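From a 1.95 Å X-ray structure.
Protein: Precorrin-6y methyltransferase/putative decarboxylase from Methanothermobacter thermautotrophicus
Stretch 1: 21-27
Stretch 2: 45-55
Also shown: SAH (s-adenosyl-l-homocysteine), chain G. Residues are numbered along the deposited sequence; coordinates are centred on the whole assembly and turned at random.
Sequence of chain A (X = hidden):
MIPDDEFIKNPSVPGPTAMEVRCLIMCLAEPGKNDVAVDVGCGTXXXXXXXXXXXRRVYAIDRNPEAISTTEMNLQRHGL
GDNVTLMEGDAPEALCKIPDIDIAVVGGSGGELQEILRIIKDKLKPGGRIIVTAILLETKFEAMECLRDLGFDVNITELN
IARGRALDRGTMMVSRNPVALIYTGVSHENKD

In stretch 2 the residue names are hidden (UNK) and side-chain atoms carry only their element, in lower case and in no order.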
# COMPACT_ATOMS: atom_id res chain seq x y z
N VAL A 21 -1.47 2.05 13.86
CA VAL A 21 -1.38 3.49 13.75
C VAL A 21 -1.19 4.07 15.15
O VAL A 21 -0.35 4.94 15.35
CB VAL A 21 -2.61 4.09 13.06
CG1 VAL A 21 -2.60 5.61 13.15
CG2 VAL A 21 -2.64 3.65 11.61
N ARG A 22 -1.94 3.55 16.12
CA ARG A 22 -1.81 4.02 17.50
C ARG A 22 -0.39 3.74 18.02
O ARG A 22 0.19 4.53 18.76
CB ARG A 22 -2.85 3.35 18.39
CG ARG A 22 -4.26 3.76 18.08
CD ARG A 22 -5.25 3.23 19.09
NE ARG A 22 -5.43 1.78 18.98
CZ ARG A 22 -5.13 0.91 19.95
NH1 ARG A 22 -4.63 1.31 21.10
NH2 ARG A 22 -5.30 -0.38 19.74
N CYS A 23 0.19 2.64 17.55
CA CYS A 23 1.54 2.25 17.93
C CYS A 23 2.51 3.32 17.45
O CYS A 23 3.33 3.82 18.23
CB CYS A 23 1.87 0.90 17.29
SG CYS A 23 3.51 0.23 17.61
N LEU A 24 2.38 3.71 16.19
CA LEU A 24 3.25 4.73 15.60
C LEU A 24 3.02 6.09 16.24
O LEU A 24 3.97 6.84 16.46
CB LEU A 24 3.08 4.78 14.07
CG LEU A 24 4.01 5.70 13.28
CD1 LEU A 24 5.47 5.47 13.63
CD2 LEU A 24 3.79 5.49 11.82
N ILE A 25 1.76 6.41 16.56
CA ILE A 25 1.46 7.69 17.21
C ILE A 25 2.26 7.77 18.51
O ILE A 25 2.84 8.81 18.83
CB ILE A 25 -0.05 7.85 17.51
CG1 ILE A 25 -0.85 7.93 16.21
CG2 ILE A 25 -0.27 9.09 18.38
CD1 ILE A 25 -2.34 8.05 16.42
N MSE A 26 2.31 6.65 19.24
CA MSE A 26 3.05 6.60 20.50
C MSE A 26 4.57 6.74 20.28
O MSE A 26 5.26 7.39 21.07
CB MSE A 26 2.73 5.32 21.29
CG MSE A 26 1.28 5.23 21.76
SE MSE A 26 0.61 6.81 22.77
CE MSE A 26 1.20 6.28 24.50
N CYS A 27 5.08 6.13 19.20
CA CYS A 27 6.51 6.21 18.88
C CYS A 27 6.91 7.64 18.56
O CYS A 27 7.98 8.10 18.97
CB CYS A 27 6.87 5.29 17.72
SG CYS A 27 6.97 3.55 18.23
N UNK A 45 -11.60 6.25 22.21
CA UNK A 45 -10.61 6.25 23.27
C UNK A 45 -9.31 5.56 22.94
O UNK A 45 -8.43 5.46 23.79
N UNK A 46 -9.14 5.12 21.69
CA UNK A 46 -7.92 4.44 21.29
C UNK A 46 -6.61 5.15 21.65
O UNK A 46 -5.67 4.54 22.13
N UNK A 47 -6.54 6.46 21.40
CA UNK A 47 -5.32 7.21 21.70
C UNK A 47 -5.27 7.61 23.18
O UNK A 47 -4.22 7.53 23.80
c UNK A 47 -5.13 7.99 19.31
c UNK A 47 -4.02 9.29 21.13
c UNK A 47 -5.22 8.45 20.78
N UNK A 48 -6.43 7.98 23.72
CA UNK A 48 -6.54 8.37 25.12
C UNK A 48 -6.08 7.27 26.11
O UNK A 48 -5.33 7.56 27.07
o UNK A 48 -8.22 10.06 24.79
c UNK A 48 -7.97 8.82 25.47
c UNK A 48 -8.15 9.01 26.97
N UNK A 49 -6.50 6.03 25.88
CA UNK A 49 -6.11 4.92 26.75
C UNK A 49 -4.61 4.70 26.77
O UNK A 49 -4.02 4.51 27.84
c UNK A 49 -6.85 3.64 26.35
c UNK A 49 -8.50 1.95 27.04
c UNK A 49 -9.26 4.27 26.70
c UNK A 49 -8.12 3.39 27.16
N UNK A 50 -3.98 4.75 25.60
CA UNK A 50 -2.53 4.56 25.49
C UNK A 50 -1.76 5.67 26.19
O UNK A 50 -0.77 5.41 26.87
o UNK A 50 -1.64 1.75 24.56
c UNK A 50 -2.81 3.38 23.22
c UNK A 50 -2.61 1.98 23.81
o UNK A 50 -3.42 1.09 23.49
c UNK A 50 -2.10 4.48 24.02
N UNK A 51 -2.22 6.91 26.00
CA UNK A 51 -1.58 8.06 26.65
C UNK A 51 -1.81 8.01 28.16
O UNK A 51 -0.90 8.33 28.94
c UNK A 51 -0.22 10.08 24.70
c UNK A 51 -2.54 11.01 24.31
c UNK A 51 -2.16 9.37 26.11
c UNK A 51 -1.73 9.79 24.71
N UNK A 52 -3.00 7.58 28.57
CA UNK A 52 -3.36 7.47 29.98
C UNK A 52 -2.33 6.69 30.80
O UNK A 52 -1.90 7.14 31.87
c UNK A 52 -4.75 6.83 30.12
N UNK A 53 -1.91 5.55 30.28
CA UNK A 53 -0.94 4.74 31.00
C UNK A 53 0.51 5.14 30.83
O UNK A 53 1.38 4.43 31.33
N UNK A 54 0.80 6.27 30.18
CA UNK A 54 2.19 6.67 29.98
C UNK A 54 2.56 8.08 30.39
O UNK A 54 3.75 8.37 30.61
c UNK A 54 2.60 6.45 28.52
c UNK A 54 2.91 4.80 26.69
n UNK A 54 3.37 3.71 24.12
c UNK A 54 2.72 2.99 25.03
n UNK A 54 2.49 3.48 26.24
n UNK A 54 2.35 1.74 24.75
c UNK A 54 2.50 5.00 28.10
N UNK A 55 1.58 8.97 30.50
CA UNK A 55 1.85 10.34 30.88
C UNK A 55 1.25 10.70 32.24
O UNK A 55 0.58 9.89 32.87
c UNK A 55 1.41 11.36 29.77
c UNK A 55 -0.09 11.35 29.59
c UNK A 55 2.09 11.04 28.46
N SAH G . -8.66 8.35 17.72
CA SAH G . -9.91 7.88 18.32
CB SAH G . -11.11 8.07 17.35
CG SAH G . -11.35 9.56 16.97
SD SAH G . -12.74 9.90 15.88
C SAH G . -9.76 6.41 18.68
O SAH G . -8.65 5.88 18.45
OXT SAH G . -10.72 5.81 19.21
C5' SAH G . -12.68 11.67 15.75
C4' SAH G . -13.39 12.36 16.86
O4' SAH G . -13.25 13.77 16.56
C3' SAH G . -14.97 12.08 16.99
O3' SAH G . -15.45 11.41 18.20
C2' SAH G . -15.51 13.51 16.77
O2' SAH G . -16.77 13.85 17.37
C1' SAH G . -14.33 14.35 17.23
N9 SAH G . -14.23 15.74 16.81
C8 SAH G . -14.18 16.24 15.49
N7 SAH G . -14.07 17.54 15.48
C5 SAH G . -14.06 17.93 16.84
C6 SAH G . -13.96 19.17 17.49
N6 SAH G . -13.85 20.32 16.81
N1 SAH G . -13.97 19.21 18.85
C2 SAH G . -14.08 18.07 19.51
N3 SAH G . -14.17 16.84 19.02
C4 SAH G . -14.16 16.83 17.67

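Position 45 carries no side-chain atoms, and its backbone angles (phi 109°, psi 5°) would jam a CB against the carbonyl oxygen of the preceding residue. It is Gly45, and its N gives a weak hydrogen bond to OXT of SAH, at 3.2 Å. Position 46 is also bare. A CB here would point toward the helix of stretch 1, where it would lie 3.0 Å from Arg22 CD, and it would fall 2.2 Å from O of SAH; both are clashes. This is Gly46. The absence of a side chain lets its N approach the ligand carboxylate and donate a hydrogen bond to SAH OXT at 3.0 Å, while its carbonyl O rests 3.3 Å from Arg22 CD.

Position 47 has three carbons, the first bonded to CA and carrying the other two, with no heteroatom; one of the branch carbons touches Ile25 CD1. This is Val47. Its CA-to-CB bond points sideways, yet CG2 comes within 4.0 Å of Ile25 CD1, an apolar contact. At position 48 the first side-chain carbon carries one oxygen and one carbon, the pattern of a threonine. Thr48 is out of reach of stretch 1, and its hydroxyl is hydrogen-bonded elsewhere in the structure. Position 49 holds four carbons forked at the second, which identifies Leu49; it is buried but makes no contact with stretch 1.

Position 50 has three carbons in a row, the last carrying two oxygens. One of these oxygens lies 2.7 Å from Arg22 NH1. A carboxylate on a chain of this length is glutamate, so the residue is Glu50 and the pair, Arg22 NH1 to Glu50 OE2, is a salt bridge. Its hydrogen bond is weak, with an angle of 123° at the hydrogen, although the oxygen sits at the guanidinium edge, near its plane.

Position 51 again shows four carbons forked at the second, and a terminal carbon touches SE of selenomethionine Met26. It is Leu51, whose CA-to-CB bond runs sideways while its end comes nearer, bringing CD2 to 3.9 Å from Met26 SE. A single carbon at position 52 denotes Ala52, which is clear of stretch 1. Position 53 has none and is the first residue to leave helical angles; Gly53 is exposed, and a CB would have room there. At position 54, three carbons lead to a nitrogen and then to a carbon bearing two more nitrogens, an unmistakable guanidinium, and a chain carbon touches Met26 CE. The CA-to-CB bond of Arg54 points toward stretch 1, and its CD lies 3.1 Å from Met26 CE. Position 55 has three carbons, one bearing two, and is Val55, out of reach of stretch 1.

The two helices run at 45° to each other, with axes 10.3 Å apart at closest approach. Arg22 and Met26, one helical turn apart, supply most of the surface that stretch 1 buries. Arg22 packs its CD against Gly46 O and reaches Glu50 OE2 with its NH1, whereas Met26 packs against Glu50, Leu51 and Arg54, its CE 3.2 Å from Glu50 O. The salt bridge is accompanied by apolar packing of Ile25 on Val47 and of Met26 on Leu51, both displaced to the same side of the charged pair.

Stretch 2 (45-55) GGVTLELAGRV
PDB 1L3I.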